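Long-range contact in biogenic amine-binding protein (Rhodnius prolixus, PDB 4GE1), which binds biogenic amines such as serotonin and norepinephrine in the saliva of a blood-feeding insect, probably sequestering them at the bite: residues Asn42-Leu47 with Glu58-Tyr63. Numbering follows the deposited sequence.
Sequences NCTKFL and EVFSNY. With TSS (2-(1H-indol-3-yl)ethanamine), chain E.
In the antiparallel hairpin of strands 43-50 and 55-64, part of the lipocalin barrel wall, Phe46 and Phe60 pair on the face turned to the bound tryptamine. Their rings form an offset stack, centroids 4.4 Å apart and planes at 29°, with Phe60 CE2 over the Phe46 ring, offset toward its rim. Phe46 CG sits between its backbone N and carbonyl carbon (chi1 62°), the crowded position, 3.3 Å from Phe60 CE2. Phe46 CB covers one face of Phe60. Over the opposite face sits the amine of tryptamine, N1 3.0 Å above the plane and over the ring centre, a placement suited to a cation-pi interaction if the amine is protonated. Asp73 and Gln139 hydrogen-bond the ligand. On the same face of the sheet, Thr44 CG2 meets the edge of Phe60, 4.0 Å from CD2, while Thr44 OG1 donates to Asn62 OD1 at 2.6 Å, in the carbonyl plane on a lone pair. Asn62 ND2 hydrogen-bonds Asp73 OD1 and so links this pair to a ligand-binding carboxylate. The ladder is regular: Cys43-Tyr63, Lys45-Ser61 and Leu47-Val59 are hydrogen-bonded pairs, Ser61 N reaching Lys45 O at 2.9 Å. Their side chains take the other face, where Leu184 of helix 181-189 packs on Lys45, Val59 and Ser61, Lys45 NZ forms a salt bridge with Asp181, and Cys43 is disulfide-bonded to Cys177.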
ATOM      1  N   ASN A  42      12.268   2.151   3.083  1.00 33.16           N
ATOM      2  CA  ASN A  42      11.752   3.278   2.293  1.00 32.38           C
ATOM      3  C   ASN A  42      10.661   4.128   2.959  1.00 40.06           C
ATOM      4  O   ASN A  42      10.003   3.696   3.915  1.00 36.07           O
ATOM      5  CB  ASN A  42      11.191   2.789   0.952  1.00 36.33           C
ATOM      6  CG  ASN A  42      12.187   1.982   0.144  1.00 34.27           C
ATOM      7  OD1 ASN A  42      13.218   2.493  -0.296  1.00 43.94           O
ATOM      8  ND2 ASN A  42      11.855   0.722  -0.098  1.00 33.99           N
ATOM      9  N   CYS A  43      10.477   5.337   2.423  1.00 26.96           N
ATOM     10  CA  CYS A  43       9.377   6.221   2.783  1.00 23.18           C
ATOM     11  C   CYS A  43       8.385   6.158   1.633  1.00 29.88           C
ATOM     12  O   CYS A  43       8.688   6.594   0.511  1.00 26.63           O
ATOM     13  CB  CYS A  43       9.872   7.661   2.918  1.00 32.97           C
ATOM     14  SG  CYS A  43      11.241   7.873   4.075  1.00 51.42           S
ATOM     15  N   THR A  44       7.213   5.597   1.891  1.00 27.61           N
ATOM     16  CA  THR A  44       6.226   5.463   0.833  1.00 30.91           C
ATOM     17  C   THR A  44       4.981   6.301   1.106  1.00 27.53           C
ATOM     18  O   THR A  44       4.430   6.296   2.206  1.00 29.62           O
ATOM     19  CB  THR A  44       5.833   3.996   0.576  1.00 33.68           C
ATOM     20  OG1 THR A  44       6.943   3.287  -0.003  1.00 27.08           O
ATOM     21  CG2 THR A  44       4.644   3.940  -0.391  1.00 31.98           C
ATOM     22  N   LYS A  45       4.565   7.051   0.096  1.00 28.45           N
ATOM     23  CA  LYS A  45       3.289   7.745   0.134  1.00 28.23           C
ATOM     24  C   LYS A  45       2.549   7.312  -1.113  1.00 25.78           C
ATOM     25  O   LYS A  45       3.159   7.133  -2.176  1.00 22.21           O
ATOM     26  CB  LYS A  45       3.495   9.263   0.136  1.00 32.99           C
ATOM     27  CG  LYS A  45       2.214  10.073  -0.005  1.00 33.56           C
ATOM     28  CD  LYS A  45       2.490  11.570   0.118  1.00 34.42           C
ATOM     29  CE  LYS A  45       1.193  12.377   0.113  1.00 36.19           C
ATOM     30  NZ  LYS A  45       1.429  13.833   0.389  1.00 33.41           N
ATOM     31  N   PHE A  46       1.245   7.104  -0.998  1.00 26.66           N
ATOM     32  CA  PHE A  46       0.482   6.818  -2.202  1.00 25.34           C
ATOM     33  C   PHE A  46      -0.808   7.609  -2.324  1.00 29.74           C
ATOM     34  O   PHE A  46      -1.384   8.064  -1.332  1.00 28.20           O
ATOM     35  CB  PHE A  46       0.314   5.309  -2.485  1.00 31.01           C
ATOM     36  CG  PHE A  46      -0.438   4.528  -1.431  1.00 35.50           C
ATOM     37  CD1 PHE A  46      -1.747   4.117  -1.658  1.00 33.51           C
ATOM     38  CD2 PHE A  46       0.185   4.130  -0.255  1.00 32.76           C
ATOM     39  CE1 PHE A  46      -2.441   3.351  -0.712  1.00 33.37           C
ATOM     40  CE2 PHE A  46      -0.498   3.356   0.695  1.00 31.98           C
ATOM     41  CZ  PHE A  46      -1.818   2.978   0.467  1.00 33.13           C
ATOM     42  N   LEU A  47      -1.217   7.805  -3.570  1.00 28.72           N
ATOM     43  CA  LEU A  47      -2.385   8.606  -3.892  1.00 24.23           C
ATOM     44  C   LEU A  47      -3.362   7.730  -4.654  1.00 18.92           C
ATOM     45  O   LEU A  47      -2.979   7.042  -5.596  1.00 29.07           O
ATOM     46  CB  LEU A  47      -1.955   9.789  -4.771  1.00 31.56           C
ATOM     47  CG  LEU A  47      -2.882  10.991  -4.909  1.00 39.02           C
ATOM     48  CD1 LEU A  47      -2.989  11.701  -3.574  1.00 44.18           C
ATOM     49  CD2 LEU A  47      -2.357  11.941  -5.980  1.00 41.81           C
ATOM     50  N   GLU A  58      -4.104   3.464  -8.021  1.00 31.31           N
ATOM     51  CA  GLU A  58      -3.298   3.782  -6.845  1.00 31.24           C
ATOM     52  C   GLU A  58      -1.841   3.990  -7.237  1.00 26.57           C
ATOM     53  O   GLU A  58      -1.205   3.086  -7.774  1.00 28.27           O
ATOM     54  CB  GLU A  58      -3.408   2.674  -5.795  1.00 34.98           C
ATOM     55  CG  GLU A  58      -4.821   2.138  -5.590  1.00 33.99           C
ATOM     56  CD  GLU A  58      -4.899   1.105  -4.474  1.00 33.09           C
ATOM     57  OE1 GLU A  58      -4.744   1.487  -3.294  1.00 34.92           O
ATOM     58  OE2 GLU A  58      -5.111  -0.088  -4.783  1.00 35.75           O
ATOM     59  N   VAL A  59      -1.330   5.190  -6.976  1.00 24.52           N
ATOM     60  CA  VAL A  59       0.011   5.546  -7.416  1.00 24.92           C
ATOM     61  C   VAL A  59       0.951   5.699  -6.233  1.00 18.98           C
ATOM     62  O   VAL A  59       0.669   6.470  -5.311  1.00 23.60           O
ATOM     63  CB  VAL A  59       0.008   6.844  -8.239  1.00 28.76           C
ATOM     64  CG1 VAL A  59       1.431   7.251  -8.580  1.00 30.00           C
ATOM     65  CG2 VAL A  59      -0.812   6.664  -9.512  1.00 25.30           C
ATOM     66  N   PHE A  60       2.058   4.957  -6.265  1.00 25.93           N
ATOM     67  CA  PHE A  60       2.999   4.922  -5.145  1.00 24.44           C
ATOM     68  C   PHE A  60       4.307   5.655  -5.453  1.00 26.48           C
ATOM     69  O   PHE A  60       4.885   5.492  -6.526  1.00 27.77           O
ATOM     70  CB  PHE A  60       3.328   3.473  -4.757  1.00 27.07           C
ATOM     71  CG  PHE A  60       2.129   2.662  -4.301  1.00 29.66           C
ATOM     72  CD1 PHE A  60       1.280   2.077  -5.223  1.00 23.15           C
ATOM     73  CD2 PHE A  60       1.886   2.451  -2.951  1.00 28.38           C
ATOM     74  CE1 PHE A  60       0.189   1.319  -4.808  1.00 28.25           C
ATOM     75  CE2 PHE A  60       0.790   1.692  -2.526  1.00 30.48           C
ATOM     76  CZ  PHE A  60      -0.053   1.131  -3.453  1.00 21.88           C
ATOM     77  N   SER A  61       4.752   6.469  -4.502  1.00 22.68           N
ATOM     78  CA  SER A  61       6.095   7.029  -4.520  1.00 31.67           C
ATOM     79  C   SER A  61       6.924   6.362  -3.412  1.00 30.45           C
ATOM     80  O   SER A  61       6.624   6.511  -2.227  1.00 29.25           O
ATOM     81  CB  SER A  61       6.033   8.551  -4.310  1.00 27.37           C
ATOM     82  OG  SER A  61       7.288   9.084  -3.931  1.00 30.65           O
ATOM     83  N   ASN A  62       7.952   5.612  -3.793  1.00 23.78           N
ATOM     84  CA  ASN A  62       8.815   4.990  -2.795  1.00 21.90           C
ATOM     85  C   ASN A  62      10.189   5.618  -2.810  1.00 27.08           C
ATOM     86  O   ASN A  62      10.907   5.518  -3.802  1.00 27.27           O
ATOM     87  CB  ASN A  62       8.955   3.493  -3.051  1.00 23.04           C
ATOM     88  CG  ASN A  62       7.642   2.842  -3.356  1.00 26.84           C
ATOM     89  OD1 ASN A  62       6.754   2.784  -2.505  1.00 31.06           O
ATOM     90  ND2 ASN A  62       7.505   2.345  -4.573  1.00 29.55           N
ATOM     91  N   TYR A  63      10.551   6.245  -1.700  1.00 26.34           N
ATOM     92  CA  TYR A  63      11.822   6.943  -1.604  1.00 31.48           C
ATOM     93  C   TYR A  63      12.774   6.234  -0.645  1.00 31.32           C
ATOM     94  O   TYR A  63      12.431   5.999   0.519  1.00 29.86           O
ATOM     95  CB  TYR A  63      11.611   8.375  -1.126  1.00 25.11           C
ATOM     96  CG  TYR A  63      12.905   9.141  -1.012  1.00 32.05           C
ATOM     97  CD1 TYR A  63      13.606   9.509  -2.148  1.00 33.77           C
ATOM     98  CD2 TYR A  63      13.430   9.484   0.230  1.00 25.40           C
ATOM     99  CE1 TYR A  63      14.789  10.203  -2.062  1.00 41.05           C
ATOM    100  CE2 TYR A  63      14.625  10.183   0.329  1.00 30.35           C
ATOM    101  CZ  TYR A  63      15.297  10.541  -0.823  1.00 38.09           C
ATOM    102  OH  TYR A  63      16.483  11.237  -0.756  1.00 38.93           O
TER
HETATM  103  N1  TSS E 201       3.016  -0.441  -3.794  1.00 34.81           N
HETATM  104  CA  TSS E 201       3.150  -1.872  -3.669  1.00 33.03           C
HETATM  105  CB  TSS E 201       2.905  -2.463  -2.316  1.00 28.36           C
HETATM  106  CG  TSS E 201       1.818  -1.865  -1.480  1.00 22.27           C
HETATM  107  CD1 TSS E 201       1.982  -1.118  -0.322  1.00 26.25           C
HETATM  108  NE1 TSS E 201       0.769  -0.768   0.155  1.00 28.66           N
HETATM  109  CE2 TSS E 201      -0.212  -1.262  -0.681  1.00 29.18           C
HETATM  110  CD2 TSS E 201       0.408  -1.948  -1.695  1.00 23.34           C
HETATM  111  CZ2 TSS E 201      -1.629  -1.166  -0.639  1.00 31.48           C
HETATM  112  CH2 TSS E 201      -2.398  -1.781  -1.623  1.00 29.68           C
HETATM  113  CZ3 TSS E 201      -1.767  -2.480  -2.655  1.00 33.62           C
HETATM  114  CE3 TSS E 201      -0.371  -2.568  -2.699  1.00 23.18           C
HETATM  115  O   HOH W   1       8.152   8.732  -1.376  1.00 25.62           O